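Local coordinates for putative heme binding protein (Tannerella forsythia, PDB 6EU8), which probably binds heme as a member of the HmuY-like family of bacterial proteins, and is seen here in its heme-free form, at residues G83-T88 against K135-L140. Residues are numbered along the deposited sequence; the frame is centred on the assembly and turned at random.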
ATOM      1  N   GLY A  83      10.524   2.383  -5.140  1.00 27.10           N
ATOM      2  CA  GLY A  83       9.973   3.155  -6.246  1.00 27.34           C
ATOM      3  C   GLY A  83       9.637   4.583  -5.923  1.00 26.09           C
ATOM      4  O   GLY A  83      10.028   5.113  -4.886  1.00 27.96           O
ATOM      5  N   GLU A  84       8.945   5.244  -6.844  1.00 25.10           N
ATOM      6  CA  GLU A  84       8.538   6.640  -6.645  1.00 27.02           C
ATOM      7  C   GLU A  84       7.254   6.929  -7.403  1.00 26.34           C
ATOM      8  O   GLU A  84       6.979   6.282  -8.434  1.00 26.33           O
ATOM      9  CB  GLU A  84       9.689   7.605  -6.993  1.00 30.18           C
ATOM     10  CG  GLU A  84      10.225   7.475  -8.422  1.00 33.54           C
ATOM     11  CD  GLU A  84      11.463   8.335  -8.706  1.00 37.80           C
ATOM     12  OE1 GLU A  84      11.980   9.025  -7.805  1.00 38.35           O
ATOM     13  OE2 GLU A  84      11.903   8.329  -9.864  1.00 41.10           O
ATOM     14  N   ALA A  85       6.449   7.868  -6.876  1.00 25.36           N
ATOM     15  CA  ALA A  85       5.096   8.114  -7.403  1.00 24.93           C
ATOM     16  C   ALA A  85       4.711   9.590  -7.519  1.00 24.12           C
ATOM     17  O   ALA A  85       5.236  10.430  -6.798  1.00 26.22           O
ATOM     18  CB  ALA A  85       4.077   7.409  -6.489  1.00 24.65           C
ATOM     19  N   ILE A  86       3.791   9.859  -8.456  1.00 23.91           N
ATOM     20  CA  ILE A  86       3.015  11.112  -8.571  1.00 25.34           C
ATOM     21  C   ILE A  86       1.534  10.838  -8.705  1.00 24.48           C
ATOM     22  O   ILE A  86       1.118   9.772  -9.150  1.00 24.98           O
ATOM     23  CB  ILE A  86       3.396  12.003  -9.808  1.00 28.03           C
ATOM     24  CG1 ILE A  86       3.150  11.266 -11.137  1.00 28.82           C
ATOM     25  CG2 ILE A  86       4.817  12.463  -9.696  1.00 30.24           C
ATOM     26  CD1 ILE A  86       3.364  12.136 -12.367  1.00 31.86           C
ATOM     27  N   ALA A  87       0.731  11.824  -8.273  1.00 24.93           N
ATOM     28  CA  ALA A  87      -0.686  11.881  -8.590  1.00 25.66           C
ATOM     29  C   ALA A  87      -0.869  12.856  -9.743  1.00 24.84           C
ATOM     30  O   ALA A  87      -0.600  14.050  -9.588  1.00 29.26           O
ATOM     31  CB  ALA A  87      -1.517  12.334  -7.395  1.00 27.10           C
ATOM     32  N   THR A  88      -1.337  12.326 -10.855  1.00 26.63           N
ATOM     33  CA  THR A  88      -1.675  13.158 -12.012  1.00 26.58           C
ATOM     34  C   THR A  88      -3.013  13.843 -11.786  1.00 29.22           C
ATOM     35  O   THR A  88      -3.791  13.450 -10.903  1.00 27.47           O
ATOM     36  CB  THR A  88      -1.751  12.374 -13.341  1.00 26.74           C
ATOM     37  OG1 THR A  88      -2.972  11.638 -13.467  1.00 26.79           O
ATOM     38  CG2 THR A  88      -0.546  11.438 -13.559  1.00 28.16           C
ATOM     39  N   LYS A 135       7.665   1.489   6.114  1.00 21.63           N
ATOM     40  CA  LYS A 135       7.800   2.317   4.907  1.00 22.60           C
ATOM     41  C   LYS A 135       6.434   2.475   4.246  1.00 21.98           C
ATOM     42  O   LYS A 135       5.729   1.483   4.045  1.00 22.49           O
ATOM     43  CB  LYS A 135       8.789   1.682   3.899  1.00 25.77           C
ATOM     44  CG  LYS A 135      10.216   1.613   4.407  1.00 28.53           C
ATOM     45  CD  LYS A 135      11.158   0.895   3.439  1.00 34.56           C
ATOM     46  CE  LYS A 135      12.585   0.875   3.970  1.00 40.33           C
ATOM     47  NZ  LYS A 135      13.212  -0.469   3.827  1.00 45.28           N
ATOM     48  N   VAL A 136       6.076   3.723   3.906  1.00 21.75           N
ATOM     49  CA  VAL A 136       4.820   4.072   3.257  1.00 21.89           C
ATOM     50  C   VAL A 136       5.101   5.159   2.211  1.00 21.57           C
ATOM     51  O   VAL A 136       5.961   6.017   2.431  1.00 23.47           O
ATOM     52  CB  VAL A 136       3.735   4.564   4.267  1.00 22.95           C
ATOM     53  CG1 VAL A 136       3.434   3.464   5.288  1.00 23.90           C
ATOM     54  CG2 VAL A 136       4.148   5.847   4.990  1.00 23.95           C
ATOM     55  N   ASN A 137       4.358   5.176   1.124  1.00 21.77           N
ATOM     56  CA  ASN A 137       4.532   6.223   0.113  1.00 20.97           C
ATOM     57  C   ASN A 137       3.571   7.379   0.386  1.00 22.62           C
ATOM     58  O   ASN A 137       2.347   7.150   0.462  1.00 21.61           O
ATOM     59  CB  ASN A 137       4.304   5.676  -1.288  1.00 21.53           C
ATOM     60  CG  ASN A 137       4.746   6.675  -2.342  1.00 22.78           C
ATOM     61  OD1 ASN A 137       4.003   7.553  -2.734  1.00 22.46           O
ATOM     62  ND2 ASN A 137       6.008   6.578  -2.724  1.00 23.38           N
ATOM     63  N   PRO A 138       4.094   8.619   0.553  1.00 23.41           N
ATOM     64  CA  PRO A 138       3.235   9.746   0.947  1.00 24.04           C
ATOM     65  C   PRO A 138       2.321  10.272  -0.176  1.00 23.56           C
ATOM     66  O   PRO A 138       1.343  10.958   0.122  1.00 25.23           O
ATOM     67  CB  PRO A 138       4.253  10.812   1.370  1.00 25.18           C
ATOM     68  CG  PRO A 138       5.449  10.509   0.562  1.00 25.23           C
ATOM     69  CD  PRO A 138       5.503   9.026   0.445  1.00 24.42           C
ATOM     70  N   VAL A 139       2.649   9.985  -1.448  1.00 22.23           N
ATOM     71  CA  VAL A 139       1.778  10.299  -2.576  1.00 23.36           C
ATOM     72  C   VAL A 139       0.647   9.246  -2.682  1.00 23.50           C
ATOM     73  O   VAL A 139      -0.537   9.597  -2.708  1.00 22.76           O
ATOM     74  CB  VAL A 139       2.573  10.446  -3.918  1.00 23.52           C
ATOM     75  CG1 VAL A 139       1.637  10.486  -5.133  1.00 23.76           C
ATOM     76  CG2 VAL A 139       3.463  11.697  -3.857  1.00 25.84           C
ATOM     77  N   LEU A 140       0.997   7.965  -2.683  1.00 20.91           N
ATOM     78  CA  LEU A 140      -0.028   6.933  -2.818  1.00 21.38           C
ATOM     79  C   LEU A 140      -1.011   6.941  -1.650  1.00 21.02           C
ATOM     80  O   LEU A 140      -2.138   6.550  -1.842  1.00 21.78           O
ATOM     81  CB  LEU A 140       0.593   5.558  -3.040  1.00 20.74           C
ATOM     82  CG  LEU A 140       1.388   5.434  -4.355  1.00 22.93           C
ATOM     83  CD1 LEU A 140       2.199   4.141  -4.387  1.00 23.22           C
ATOM     84  CD2 LEU A 140       0.477   5.557  -5.556  1.00 25.11           C
TER
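Ala-85 points its CB into the turn 137-140, meeting Asn-137 OD1 at 3.8 Å and the branch carbon CG of Leu-140 at 4.0 Å. Asn-137 OD1 is already engaged: it takes the backbone N-H of Leu-140 in the plane of the Asn-137 side-chain carbonyl, on a lone pair, at 3.0 Å and nearly straight (166°), with a weaker, more bent bond from Val-139 N. The bond to Leu-140 N, three residues on, makes this an Asx motif where the chain leaves strand 127-136. The amide's other end, ND2, is held by Asp-107 OD1 and Lys-105 O, tying the turn to strand 105-111, which also pairs with strand 84-87 in the large antiparallel sheet of this HmuY-family protein. No hydrogen bond joins the two segments. The carbonyl O of Ala-85 lies against Val-139 CG2 at 3.7 Å. Ile-86 turns its CB away from the turn, and its side chain packs on Val-161 and Tyr-104; Val-139 CG1, anti to its own backbone N (chi1 168°), rests on Ile-86 C at 3.6 Å. That same methyl touches Ala-87 N at 3.5 Å, a van der Waals contact, while Ala-87 CB skirts it more loosely at 4.3 Å, beside Phe-160 of strand 160-163.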